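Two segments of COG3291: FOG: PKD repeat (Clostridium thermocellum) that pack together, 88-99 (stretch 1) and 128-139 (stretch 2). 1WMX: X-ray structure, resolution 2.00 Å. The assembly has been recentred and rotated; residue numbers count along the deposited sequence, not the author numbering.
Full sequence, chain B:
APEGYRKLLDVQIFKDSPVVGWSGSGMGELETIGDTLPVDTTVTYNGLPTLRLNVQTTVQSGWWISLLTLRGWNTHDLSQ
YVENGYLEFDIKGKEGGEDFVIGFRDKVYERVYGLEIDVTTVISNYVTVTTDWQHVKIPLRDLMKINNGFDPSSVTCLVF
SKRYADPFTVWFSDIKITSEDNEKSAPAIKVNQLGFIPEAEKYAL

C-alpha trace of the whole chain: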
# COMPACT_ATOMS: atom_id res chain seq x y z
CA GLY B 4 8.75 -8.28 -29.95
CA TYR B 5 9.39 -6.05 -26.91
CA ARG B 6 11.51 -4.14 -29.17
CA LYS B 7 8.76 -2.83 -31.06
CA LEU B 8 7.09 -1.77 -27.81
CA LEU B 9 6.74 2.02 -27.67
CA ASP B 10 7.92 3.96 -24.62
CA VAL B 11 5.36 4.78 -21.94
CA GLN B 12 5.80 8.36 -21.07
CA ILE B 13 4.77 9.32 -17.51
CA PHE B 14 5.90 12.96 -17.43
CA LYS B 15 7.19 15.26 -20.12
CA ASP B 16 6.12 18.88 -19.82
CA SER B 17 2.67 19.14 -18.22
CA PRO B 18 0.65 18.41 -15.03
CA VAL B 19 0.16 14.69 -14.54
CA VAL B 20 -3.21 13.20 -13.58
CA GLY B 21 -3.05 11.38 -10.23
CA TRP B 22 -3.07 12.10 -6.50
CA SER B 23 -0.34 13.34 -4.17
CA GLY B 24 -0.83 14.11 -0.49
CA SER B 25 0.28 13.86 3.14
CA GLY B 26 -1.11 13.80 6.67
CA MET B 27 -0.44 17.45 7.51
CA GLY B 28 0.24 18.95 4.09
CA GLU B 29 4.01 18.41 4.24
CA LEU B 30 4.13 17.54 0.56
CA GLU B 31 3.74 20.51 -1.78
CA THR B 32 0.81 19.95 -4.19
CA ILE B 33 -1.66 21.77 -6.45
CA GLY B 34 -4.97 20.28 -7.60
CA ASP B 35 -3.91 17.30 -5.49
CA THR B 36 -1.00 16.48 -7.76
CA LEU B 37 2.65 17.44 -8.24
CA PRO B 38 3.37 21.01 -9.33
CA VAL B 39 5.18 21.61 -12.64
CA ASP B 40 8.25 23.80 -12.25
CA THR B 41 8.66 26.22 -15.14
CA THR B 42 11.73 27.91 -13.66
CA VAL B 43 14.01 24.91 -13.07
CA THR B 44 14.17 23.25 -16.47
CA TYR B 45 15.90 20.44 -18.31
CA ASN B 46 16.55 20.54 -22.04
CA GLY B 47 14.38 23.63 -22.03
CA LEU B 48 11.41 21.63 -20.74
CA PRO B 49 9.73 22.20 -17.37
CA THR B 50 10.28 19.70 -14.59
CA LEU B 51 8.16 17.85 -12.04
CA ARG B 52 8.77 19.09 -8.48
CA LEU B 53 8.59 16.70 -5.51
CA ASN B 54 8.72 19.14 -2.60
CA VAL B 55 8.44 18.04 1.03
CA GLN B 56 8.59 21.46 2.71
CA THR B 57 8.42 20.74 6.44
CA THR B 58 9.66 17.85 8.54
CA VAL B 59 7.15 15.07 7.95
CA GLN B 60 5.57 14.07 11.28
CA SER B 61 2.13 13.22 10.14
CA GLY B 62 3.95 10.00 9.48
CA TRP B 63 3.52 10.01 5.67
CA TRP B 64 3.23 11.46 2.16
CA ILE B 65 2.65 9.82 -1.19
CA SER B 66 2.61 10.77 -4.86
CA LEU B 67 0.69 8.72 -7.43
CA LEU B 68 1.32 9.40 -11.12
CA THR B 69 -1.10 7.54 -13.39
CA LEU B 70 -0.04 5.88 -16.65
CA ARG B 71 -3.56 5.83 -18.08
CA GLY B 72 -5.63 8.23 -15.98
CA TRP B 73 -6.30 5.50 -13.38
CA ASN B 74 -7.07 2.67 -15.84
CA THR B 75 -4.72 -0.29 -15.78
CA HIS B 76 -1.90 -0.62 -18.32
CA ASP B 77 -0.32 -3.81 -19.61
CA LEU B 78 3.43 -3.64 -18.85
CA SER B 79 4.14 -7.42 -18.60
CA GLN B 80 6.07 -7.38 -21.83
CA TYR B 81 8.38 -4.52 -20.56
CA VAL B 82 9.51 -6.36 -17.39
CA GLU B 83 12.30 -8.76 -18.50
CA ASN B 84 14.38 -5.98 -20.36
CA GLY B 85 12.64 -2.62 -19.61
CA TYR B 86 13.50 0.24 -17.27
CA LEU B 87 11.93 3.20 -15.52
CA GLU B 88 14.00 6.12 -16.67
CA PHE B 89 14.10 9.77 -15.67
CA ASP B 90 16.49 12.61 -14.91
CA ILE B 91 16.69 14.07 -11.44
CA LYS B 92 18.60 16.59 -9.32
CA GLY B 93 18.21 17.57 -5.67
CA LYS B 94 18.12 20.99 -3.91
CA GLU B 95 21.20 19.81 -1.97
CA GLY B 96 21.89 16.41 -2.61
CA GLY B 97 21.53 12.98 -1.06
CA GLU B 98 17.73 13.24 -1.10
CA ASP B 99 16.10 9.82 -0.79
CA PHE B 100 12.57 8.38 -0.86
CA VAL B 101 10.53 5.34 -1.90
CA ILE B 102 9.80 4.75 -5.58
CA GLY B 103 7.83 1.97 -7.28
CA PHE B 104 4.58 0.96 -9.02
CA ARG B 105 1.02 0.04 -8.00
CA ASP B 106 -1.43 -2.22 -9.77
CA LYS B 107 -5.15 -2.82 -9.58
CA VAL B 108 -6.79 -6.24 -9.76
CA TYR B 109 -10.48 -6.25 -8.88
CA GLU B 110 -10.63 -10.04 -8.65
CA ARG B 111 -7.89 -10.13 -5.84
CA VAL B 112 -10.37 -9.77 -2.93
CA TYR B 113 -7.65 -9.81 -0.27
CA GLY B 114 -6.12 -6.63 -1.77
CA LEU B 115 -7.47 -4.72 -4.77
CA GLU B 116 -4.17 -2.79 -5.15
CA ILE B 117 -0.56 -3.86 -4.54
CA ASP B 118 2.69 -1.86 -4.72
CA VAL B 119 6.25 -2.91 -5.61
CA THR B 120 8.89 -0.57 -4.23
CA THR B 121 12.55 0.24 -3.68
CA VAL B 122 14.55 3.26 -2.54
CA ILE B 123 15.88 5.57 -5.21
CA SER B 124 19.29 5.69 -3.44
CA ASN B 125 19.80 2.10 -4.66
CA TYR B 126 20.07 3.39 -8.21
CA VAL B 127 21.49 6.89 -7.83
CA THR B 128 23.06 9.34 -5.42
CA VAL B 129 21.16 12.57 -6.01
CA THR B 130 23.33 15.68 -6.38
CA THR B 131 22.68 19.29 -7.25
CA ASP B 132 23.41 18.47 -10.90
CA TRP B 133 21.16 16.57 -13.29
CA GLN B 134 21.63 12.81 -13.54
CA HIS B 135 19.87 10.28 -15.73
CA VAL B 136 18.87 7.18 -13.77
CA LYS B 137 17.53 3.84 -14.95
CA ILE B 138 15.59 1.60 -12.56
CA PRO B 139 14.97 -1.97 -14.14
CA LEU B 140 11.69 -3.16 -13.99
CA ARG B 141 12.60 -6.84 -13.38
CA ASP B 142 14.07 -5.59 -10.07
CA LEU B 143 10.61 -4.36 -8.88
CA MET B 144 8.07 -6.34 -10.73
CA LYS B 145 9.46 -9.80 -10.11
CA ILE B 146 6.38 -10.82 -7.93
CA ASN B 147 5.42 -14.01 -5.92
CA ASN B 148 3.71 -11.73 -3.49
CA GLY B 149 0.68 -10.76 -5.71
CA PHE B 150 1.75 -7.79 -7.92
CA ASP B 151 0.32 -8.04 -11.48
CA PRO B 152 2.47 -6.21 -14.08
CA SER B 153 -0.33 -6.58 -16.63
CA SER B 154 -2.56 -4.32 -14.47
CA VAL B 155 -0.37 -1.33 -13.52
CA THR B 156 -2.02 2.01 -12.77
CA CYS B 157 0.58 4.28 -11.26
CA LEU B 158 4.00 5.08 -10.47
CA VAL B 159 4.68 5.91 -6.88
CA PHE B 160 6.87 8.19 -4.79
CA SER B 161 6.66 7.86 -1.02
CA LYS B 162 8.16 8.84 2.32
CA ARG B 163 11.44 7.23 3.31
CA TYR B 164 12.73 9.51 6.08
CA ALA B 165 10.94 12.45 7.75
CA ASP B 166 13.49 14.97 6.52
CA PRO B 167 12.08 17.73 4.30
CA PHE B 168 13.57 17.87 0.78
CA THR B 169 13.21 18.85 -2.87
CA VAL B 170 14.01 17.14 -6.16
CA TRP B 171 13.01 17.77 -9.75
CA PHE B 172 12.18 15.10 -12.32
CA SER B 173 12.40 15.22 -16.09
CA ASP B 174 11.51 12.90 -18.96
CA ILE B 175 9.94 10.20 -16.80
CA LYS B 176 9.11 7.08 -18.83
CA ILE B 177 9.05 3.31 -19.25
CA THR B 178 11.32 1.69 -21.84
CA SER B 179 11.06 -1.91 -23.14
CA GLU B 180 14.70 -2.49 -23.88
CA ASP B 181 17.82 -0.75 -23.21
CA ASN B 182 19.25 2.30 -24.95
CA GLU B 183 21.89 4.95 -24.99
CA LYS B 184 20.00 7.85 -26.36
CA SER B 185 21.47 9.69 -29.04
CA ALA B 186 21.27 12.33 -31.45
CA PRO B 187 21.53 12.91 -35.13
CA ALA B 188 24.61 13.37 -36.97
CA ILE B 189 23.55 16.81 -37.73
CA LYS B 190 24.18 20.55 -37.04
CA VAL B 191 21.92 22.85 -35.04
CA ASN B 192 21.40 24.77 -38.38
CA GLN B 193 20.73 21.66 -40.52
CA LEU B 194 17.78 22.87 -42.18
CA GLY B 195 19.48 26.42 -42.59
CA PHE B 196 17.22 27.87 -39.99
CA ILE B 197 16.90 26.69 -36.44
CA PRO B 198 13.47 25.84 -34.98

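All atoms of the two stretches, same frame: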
# COMPACT_ATOMS: atom_id res chain seq x y z
N GLU B 88 12.94 5.13 -16.53
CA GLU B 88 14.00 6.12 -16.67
C GLU B 88 13.47 7.53 -16.43
O GLU B 88 12.29 7.82 -16.64
CB GLU B 88 14.61 6.04 -18.07
CG GLU B 88 15.05 4.62 -18.43
CD GLU B 88 15.81 4.55 -19.75
OE1 GLU B 88 15.81 3.48 -20.42
OE2 GLU B 88 16.44 5.58 -20.16
N PHE B 89 14.39 8.37 -15.98
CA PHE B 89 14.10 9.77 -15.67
C PHE B 89 15.39 10.49 -15.27
O PHE B 89 16.39 9.86 -14.93
CB PHE B 89 13.08 9.84 -14.51
CG PHE B 89 13.57 9.17 -13.22
CD1 PHE B 89 14.37 9.89 -12.32
CD2 PHE B 89 13.23 7.85 -12.93
CE1 PHE B 89 14.82 9.28 -11.14
CE2 PHE B 89 13.69 7.24 -11.76
CZ PHE B 89 14.48 7.96 -10.86
N ASP B 90 15.35 11.80 -15.33
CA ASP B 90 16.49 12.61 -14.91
C ASP B 90 16.06 13.26 -13.63
O ASP B 90 14.88 13.57 -13.46
CB ASP B 90 16.84 13.66 -15.95
CG ASP B 90 17.18 13.05 -17.28
OD1 ASP B 90 16.38 13.21 -18.25
OD2 ASP B 90 18.26 12.39 -17.40
N ILE B 91 17.00 13.46 -12.73
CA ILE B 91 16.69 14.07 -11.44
C ILE B 91 17.89 14.86 -10.91
O ILE B 91 19.03 14.66 -11.35
CB ILE B 91 16.35 12.97 -10.43
CG1 ILE B 91 15.89 13.55 -9.08
CG2 ILE B 91 17.56 12.06 -10.17
CD1 ILE B 91 15.52 12.48 -8.04
N LYS B 92 17.60 15.75 -9.99
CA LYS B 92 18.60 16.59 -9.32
C LYS B 92 17.96 17.13 -8.05
O LYS B 92 16.79 17.52 -8.05
CB LYS B 92 19.05 17.73 -10.24
CG LYS B 92 18.19 18.98 -10.18
CD LYS B 92 18.85 20.15 -10.90
CE LYS B 92 18.06 21.44 -10.77
NZ LYS B 92 18.73 22.59 -11.41
N GLY B 93 18.72 17.13 -6.97
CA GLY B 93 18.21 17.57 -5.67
C GLY B 93 18.57 19.02 -5.37
O GLY B 93 19.44 19.62 -6.01
N LYS B 94 17.83 19.61 -4.34
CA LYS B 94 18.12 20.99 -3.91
C LYS B 94 19.54 21.04 -3.33
O LYS B 94 20.29 22.00 -3.56
CB LYS B 94 17.10 21.43 -2.88
CG LYS B 94 17.09 22.93 -2.67
CD LYS B 94 16.19 23.36 -1.53
CE LYS B 94 14.71 23.23 -1.86
NZ LYS B 94 13.84 23.65 -0.76
N GLU B 95 19.85 20.00 -2.56
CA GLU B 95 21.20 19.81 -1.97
C GLU B 95 21.76 18.50 -2.48
O GLU B 95 22.97 18.33 -2.61
CB GLU B 95 21.22 19.74 -0.44
N GLY B 96 21.19 17.64 -2.24
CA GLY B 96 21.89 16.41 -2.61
C GLY B 96 21.73 15.34 -1.53
O GLY B 96 21.64 15.63 -0.33
N GLY B 97 21.68 14.11 -1.97
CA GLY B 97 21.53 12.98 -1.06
C GLY B 97 20.07 12.74 -0.68
O GLY B 97 19.78 11.94 0.21
N GLU B 98 19.16 13.43 -1.36
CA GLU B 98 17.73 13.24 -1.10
C GLU B 98 17.40 11.78 -1.38
O GLU B 98 17.97 11.17 -2.29
CB GLU B 98 16.87 14.12 -2.03
CG GLU B 98 16.99 15.62 -1.78
CD GLU B 98 18.19 16.24 -2.47
OE1 GLU B 98 18.40 17.48 -2.34
OE2 GLU B 98 18.97 15.51 -3.17
N ASP B 99 16.49 11.22 -0.60
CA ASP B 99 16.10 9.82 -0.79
C ASP B 99 14.63 9.63 -0.42
O ASP B 99 14.10 10.32 0.46
CB ASP B 99 16.98 8.92 0.07
CG ASP B 99 16.81 7.45 -0.27
OD1 ASP B 99 16.78 7.09 -1.49
OD2 ASP B 99 16.69 6.60 0.67
N THR B 128 22.69 8.52 -6.57
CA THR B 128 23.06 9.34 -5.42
C THR B 128 22.79 10.76 -5.88
O THR B 128 23.65 11.40 -6.49
CB THR B 128 24.53 9.17 -5.03
OG1 THR B 128 24.78 7.82 -4.63
CG2 THR B 128 24.92 10.09 -3.87
N VAL B 129 21.60 11.23 -5.59
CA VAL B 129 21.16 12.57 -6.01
C VAL B 129 22.13 13.67 -5.58
O VAL B 129 22.56 13.74 -4.43
CB VAL B 129 19.78 12.88 -5.45
CG1 VAL B 129 19.21 14.15 -6.08
CG2 VAL B 129 18.80 11.74 -5.70
N THR B 130 22.44 14.52 -6.55
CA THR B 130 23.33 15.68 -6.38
C THR B 130 22.57 16.92 -6.77
O THR B 130 21.36 16.88 -7.00
CB THR B 130 24.55 15.57 -7.29
OG1 THR B 130 24.16 15.84 -8.64
CG2 THR B 130 25.18 14.18 -7.25
N THR B 131 23.29 18.03 -6.86
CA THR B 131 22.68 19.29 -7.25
C THR B 131 22.75 19.45 -8.77
O THR B 131 22.31 20.46 -9.33
CB THR B 131 23.37 20.48 -6.59
OG1 THR B 131 23.42 20.30 -5.18
CG2 THR B 131 22.64 21.79 -6.88
N ASP B 132 23.30 18.46 -9.43
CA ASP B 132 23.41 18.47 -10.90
C ASP B 132 22.51 17.37 -11.44
O ASP B 132 22.24 16.37 -10.76
CB ASP B 132 24.85 18.24 -11.33
CG ASP B 132 25.82 19.23 -10.71
OD1 ASP B 132 25.52 20.47 -10.67
OD2 ASP B 132 26.92 18.82 -10.23
N TRP B 133 22.06 17.54 -12.66
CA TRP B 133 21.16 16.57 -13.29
C TRP B 133 21.86 15.24 -13.58
O TRP B 133 23.01 15.20 -14.03
CB TRP B 133 20.63 17.12 -14.61
CG TRP B 133 19.55 18.18 -14.42
CD1 TRP B 133 19.72 19.51 -14.50
CD2 TRP B 133 18.19 17.92 -14.13
NE1 TRP B 133 18.46 20.11 -14.27
CE2 TRP B 133 17.55 19.16 -14.05
CE3 TRP B 133 17.44 16.75 -13.93
CZ2 TRP B 133 16.18 19.29 -13.79
CZ3 TRP B 133 16.07 16.89 -13.67
CH2 TRP B 133 15.46 18.12 -13.60
N GLN B 134 21.14 14.17 -13.30
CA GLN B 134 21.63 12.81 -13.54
C GLN B 134 20.51 11.99 -14.17
O GLN B 134 19.34 12.13 -13.81
CB GLN B 134 22.01 12.12 -12.22
CG GLN B 134 23.19 12.73 -11.50
CD GLN B 134 23.70 11.82 -10.39
OE1 GLN B 134 24.26 10.75 -10.67
NE2 GLN B 134 23.53 12.19 -9.13
N HIS B 135 20.86 11.14 -15.11
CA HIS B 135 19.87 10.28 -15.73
C HIS B 135 19.97 8.94 -15.03
O HIS B 135 21.03 8.32 -14.98
CB HIS B 135 20.15 10.11 -17.22
CG HIS B 135 19.12 9.23 -17.90
ND1 HIS B 135 19.13 7.85 -17.75
CD2 HIS B 135 18.08 9.53 -18.71
CE1 HIS B 135 18.12 7.36 -18.45
NE2 HIS B 135 17.48 8.35 -19.02
N VAL B 136 18.86 8.47 -14.48
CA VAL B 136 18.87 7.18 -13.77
C VAL B 136 17.93 6.19 -14.45
O VAL B 136 16.91 6.55 -15.03
CB VAL B 136 18.48 7.38 -12.29
CG1 VAL B 136 18.00 8.81 -12.01
CG2 VAL B 136 17.38 6.41 -11.84
N LYS B 137 18.31 4.93 -14.36
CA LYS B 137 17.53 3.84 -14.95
C LYS B 137 17.28 2.77 -13.89
O LYS B 137 18.22 2.19 -13.34
CB LYS B 137 18.28 3.22 -16.13
CG LYS B 137 18.67 4.23 -17.21
CD LYS B 137 18.82 3.60 -18.59
CE LYS B 137 19.85 2.47 -18.63
NZ LYS B 137 19.98 1.88 -19.97
N ILE B 138 15.99 2.72 -13.42
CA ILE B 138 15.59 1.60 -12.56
C ILE B 138 15.05 0.50 -13.45
O ILE B 138 14.17 0.72 -14.29
CB ILE B 138 14.56 2.10 -11.57
CG1 ILE B 138 15.13 3.22 -10.70
CG2 ILE B 138 14.07 1.00 -10.62
CD1 ILE B 138 14.13 3.79 -9.70
N PRO B 139 15.31 -0.70 -13.53
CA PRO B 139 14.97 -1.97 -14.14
C PRO B 139 13.71 -2.60 -13.48
O PRO B 139 13.74 -3.05 -12.32
CB PRO B 139 16.17 -2.82 -14.03
CG PRO B 139 17.18 -2.07 -13.15
CD PRO B 139 16.61 -0.76 -12.75
O HOH W 1 21.41 14.46 -9.44
O HOH W 2 18.19 23.49 -14.62
O HOH W 3 25.39 17.60 -4.57
O HOH W 4 20.59 10.25 -3.12

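Beyond the regular strand pairing, the contact is carried on by a glycine-rich turn that wraps around Val129, the residue most covered by the opposite stretch. Gly93 N donates to Thr130 O (2.7 Å) and Gly97 N to Val129 O (2.6 Å), so successive carbonyls are bound from the two ends of the turn. Between them, Glu98 folds back: its OE1 accepts from Glu95 N (2.9 Å) and Gly96 N (2.8 Å), while its OE2 lies 3.2 Å from Val129 CG1. Glycine is needed here; a CB on Gly93 would strike both Val129 CG1 and Glu98 OE2, and the backbone angles of Gly96 and Gly97 would jam a CB against the preceding carbonyl.

The strand that includes Glu88 to Ile91 runs antiparallel to the strand 134-139. Phe89 pairs with Val136 through Val136 N to Phe89 O (2.9 Å) and the longer Phe89 N to Val136 O (3.3 Å); Ile91 and Gln134 exchange two bonds, Ile91 N to Gln134 O and Gln134 N to Ile91 O, each 2.9 Å. Between these pairs Asp90 faces His135, close enough for Asp90 CA to contact Gln134 O at 3.1 Å.

On one face of the sheet, apolar side chains exclude solvent together. Phe89 CE1 meets Val136 CG1 at 3.3 Å, and Ile91 reaches both Val136 (CG2 to CG1, 3.8 Å) and Val129 (CD1 to CG2, 4.1 Å). The other face is polar, with Glu88 OE2 3.0 Å from His135 CE1 and Asp90 OD2 3.0 Å from His135 CB.

Farther along, the aliphatic part of Lys92 lies over the Trp133 indole, its CD 3.6 Å from the centroid of the five-membered ring, a CH-pi contact. Water 4 bridges the stretches, donating to Glu98 O (2.9 Å) and accepting from Val129 N (2.8 Å).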